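Side-chain contact in esterase E25 (Uncultured bacterium, PDB 4Q05), which probably hydrolyses carboxylic ester bonds as a dimeric bacterial member of the hormone-sensitive lipase family: residues G40-P45 with D250-N255. Numbering follows the deposited sequence.
Sequences GPRTLP and DGIDRN
Leu44, the last residue of strand 37-44, and Ile252 in the loop 250-255 stand 8.4 Å apart from CA to CA, and no hydrogen bond joins the two segments, so side chains alone carry the contact. Ile252 meets Leu44 and Arg42 with different branches. Its CG2 lies 3.6 Å from Leu44 CD2, a close apolar touch in which the side chains cross at about a right angle; Leu44 holds CG anti to the backbone N (chi1 180°), and its CD2 is the branch that makes the contact. The other branch reaches the arginine: Ile252 CD1 sits over one face of the Arg42 guanidinium, 3.8 Å from NH1 and 4.2 Å from CZ. The Arg42 chain bends at chi3 (-78°), bringing this flat group across the methyl, while its polar atoms bond outside the two segments. NH1 donates to Ile248 O of its own chain and to Ile248 O of the second subunit, so the methyl packs on a group whose rotation is restrained by other bonds. Cutting Ile252 back to an alanine would remove both branches and is likely to leave Leu44 CD2 and the packed face of Arg42 without their apolar neighbour, opening a gap between strand and loop. Within the loop, Asp253 OD1 accepts from Asn255 N at 2.8 Å, forming an Asx turn just beyond Ile252. Arg301 packs against both Leu44 and Ile252. The loop links helix 244-248 to helix 262-271, and Arg42, Thr43 and Leu44 pair antiparallel with a strand of the second subunit, so the buried contact is built into the dimer interface.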
ATOM      1  N   GLY A  40       8.918  -0.029  21.929  1.00 47.51           N
ATOM      2  CA  GLY A  40       8.352   0.629  23.093  1.00 45.99           C
ATOM      3  C   GLY A  40       6.963   1.174  22.823  1.00 50.83           C
ATOM      4  O   GLY A  40       6.500   1.173  21.686  1.00 48.11           O
ATOM      5  N   PRO A  41       6.282   1.643  23.874  1.00 50.17           N
ATOM      6  CA  PRO A  41       4.947   2.216  23.689  1.00 50.19           C
ATOM      7  C   PRO A  41       4.976   3.343  22.662  1.00 47.80           C
ATOM      8  O   PRO A  41       5.935   4.101  22.600  1.00 47.52           O
ATOM      9  CB  PRO A  41       4.609   2.768  25.078  1.00 50.45           C
ATOM     10  CG  PRO A  41       5.424   1.926  26.021  1.00 49.71           C
ATOM     11  CD  PRO A  41       6.706   1.657  25.285  1.00 56.21           C
ATOM     12  N   ARG A  42       3.932   3.437  21.853  1.00 45.05           N
ATOM     13  CA  ARG A  42       3.846   4.458  20.824  1.00 42.94           C
ATOM     14  C   ARG A  42       2.601   5.288  21.149  1.00 40.03           C
ATOM     15  O   ARG A  42       1.684   4.803  21.806  1.00 37.22           O
ATOM     16  CB  ARG A  42       3.730   3.802  19.428  1.00 38.63           C
ATOM     17  CG  ARG A  42       5.010   3.078  18.893  1.00 43.78           C
ATOM     18  CD  ARG A  42       4.735   2.104  17.672  1.00 36.15           C
ATOM     19  NE  ARG A  42       4.152   0.835  18.122  1.00 37.43           N
ATOM     20  CZ  ARG A  42       3.538  -0.078  17.368  1.00 31.68           C
ATOM     21  NH1 ARG A  42       3.391   0.081  16.053  1.00 30.24           N
ATOM     22  NH2 ARG A  42       3.048  -1.170  17.954  1.00 34.26           N
ATOM     23  N   THR A  43       2.568   6.533  20.696  1.00 39.90           N
ATOM     24  CA  THR A  43       1.360   7.351  20.800  1.00 32.37           C
ATOM     25  C   THR A  43       0.830   7.601  19.396  1.00 32.60           C
ATOM     26  O   THR A  43       1.577   8.011  18.503  1.00 37.02           O
ATOM     27  CB  THR A  43       1.646   8.701  21.476  1.00 41.05           C
ATOM     28  OG1 THR A  43       2.071   8.472  22.823  1.00 46.32           O
ATOM     29  CG2 THR A  43       0.400   9.590  21.481  1.00 33.97           C
ATOM     30  N   LEU A  44      -0.456   7.359  19.195  1.00 31.42           N
ATOM     31  CA  LEU A  44      -1.032   7.439  17.857  1.00 32.37           C
ATOM     32  C   LEU A  44      -2.187   8.427  17.791  1.00 28.59           C
ATOM     33  O   LEU A  44      -3.305   8.115  18.200  1.00 30.51           O
ATOM     34  CB  LEU A  44      -1.486   6.052  17.397  1.00 26.39           C
ATOM     35  CG  LEU A  44      -2.110   5.998  16.009  1.00 29.52           C
ATOM     36  CD1 LEU A  44      -1.154   6.555  14.966  1.00 26.61           C
ATOM     37  CD2 LEU A  44      -2.497   4.558  15.667  1.00 28.41           C
ATOM     38  N   PRO A  45      -1.917   9.634  17.284  1.00 27.85           N
ATOM     39  CA  PRO A  45      -2.972  10.639  17.159  1.00 30.23           C
ATOM     40  C   PRO A  45      -3.886  10.314  15.987  1.00 34.82           C
ATOM     41  O   PRO A  45      -3.491   9.564  15.084  1.00 30.38           O
ATOM     42  CB  PRO A  45      -2.186  11.922  16.864  1.00 34.84           C
ATOM     43  CG  PRO A  45      -0.959  11.449  16.167  1.00 30.21           C
ATOM     44  CD  PRO A  45      -0.607  10.146  16.833  1.00 31.11           C
ATOM     45  N   ASP A 250      -1.020  -4.451  16.054  1.00 25.45           N
ATOM     46  CA  ASP A 250      -1.643  -5.043  17.232  1.00 24.15           C
ATOM     47  C   ASP A 250      -2.056  -3.908  18.182  1.00 30.11           C
ATOM     48  O   ASP A 250      -1.215  -3.130  18.627  1.00 26.94           O
ATOM     49  CB  ASP A 250      -0.656  -5.973  17.928  1.00 28.36           C
ATOM     50  CG  ASP A 250      -1.322  -6.834  18.992  1.00 35.57           C
ATOM     51  OD1 ASP A 250      -1.822  -6.271  19.976  1.00 36.45           O
ATOM     52  OD2 ASP A 250      -1.361  -8.070  18.836  1.00 39.48           O
ATOM     53  N   GLY A 251      -3.346  -3.802  18.475  1.00 29.79           N
ATOM     54  CA  GLY A 251      -3.850  -2.715  19.296  1.00 23.72           C
ATOM     55  C   GLY A 251      -4.126  -1.439  18.510  1.00 30.67           C
ATOM     56  O   GLY A 251      -4.581  -0.444  19.076  1.00 31.08           O
ATOM     57  N   ILE A 252      -3.855  -1.458  17.206  1.00 25.54           N
ATOM     58  CA  ILE A 252      -4.048  -0.275  16.366  1.00 20.20           C
ATOM     59  C   ILE A 252      -5.215  -0.435  15.392  1.00 22.87           C
ATOM     60  O   ILE A 252      -5.807   0.543  14.945  1.00 24.11           O
ATOM     61  CB  ILE A 252      -2.734   0.098  15.625  1.00 24.84           C
ATOM     62  CG1 ILE A 252      -1.717   0.626  16.640  1.00 28.55           C
ATOM     63  CG2 ILE A 252      -2.990   1.136  14.531  1.00 20.43           C
ATOM     64  CD1 ILE A 252      -0.315   0.810  16.096  1.00 21.47           C
ATOM     65  N   ASP A 253      -5.560  -1.681  15.079  1.00 21.73           N
ATOM     66  CA  ASP A 253      -6.722  -1.941  14.254  1.00 23.01           C
ATOM     67  C   ASP A 253      -7.938  -1.961  15.189  1.00 22.69           C
ATOM     68  O   ASP A 253      -8.081  -2.865  15.995  1.00 27.26           O
ATOM     69  CB  ASP A 253      -6.554  -3.285  13.539  1.00 22.77           C
ATOM     70  CG  ASP A 253      -7.706  -3.604  12.610  1.00 26.60           C
ATOM     71  OD1 ASP A 253      -8.878  -3.591  13.064  1.00 24.03           O
ATOM     72  OD2 ASP A 253      -7.432  -3.859  11.421  1.00 24.02           O
ATOM     73  N   ARG A 254      -8.807  -0.967  15.078  1.00 26.33           N
ATOM     74  CA  ARG A 254      -9.904  -0.809  16.039  1.00 25.48           C
ATOM     75  C   ARG A 254     -10.952  -1.907  15.907  1.00 30.58           C
ATOM     76  O   ARG A 254     -11.804  -2.064  16.782  1.00 30.43           O
ATOM     77  CB  ARG A 254     -10.572   0.551  15.869  1.00 24.68           C
ATOM     78  CG  ARG A 254     -11.377   0.661  14.585  1.00 28.82           C
ATOM     79  CD  ARG A 254     -11.649   2.097  14.183  1.00 27.45           C
ATOM     80  NE  ARG A 254     -12.553   2.088  13.043  1.00 31.62           N
ATOM     81  CZ  ARG A 254     -13.799   2.548  13.059  1.00 33.19           C
ATOM     82  NH1 ARG A 254     -14.284   3.112  14.158  1.00 33.32           N
ATOM     83  NH2 ARG A 254     -14.548   2.453  11.967  1.00 29.19           N
ATOM     84  N   ASN A 255     -10.890  -2.665  14.815  1.00 24.73           N
ATOM     85  CA  ASN A 255     -11.889  -3.683  14.563  1.00 26.76           C
ATOM     86  C   ASN A 255     -11.447  -5.090  14.936  1.00 30.76           C
ATOM     87  O   ASN A 255     -12.118  -5.755  15.722  1.00 31.74           O
ATOM     88  CB  ASN A 255     -12.384  -3.611  13.118  1.00 30.24           C
ATOM     89  CG  ASN A 255     -12.876  -2.222  12.756  1.00 34.91           C
ATOM     90  OD1 ASN A 255     -12.498  -1.653  11.728  1.00 33.64           O
ATOM     91  ND2 ASN A 255     -13.697  -1.651  13.623  1.00 27.12           N
TER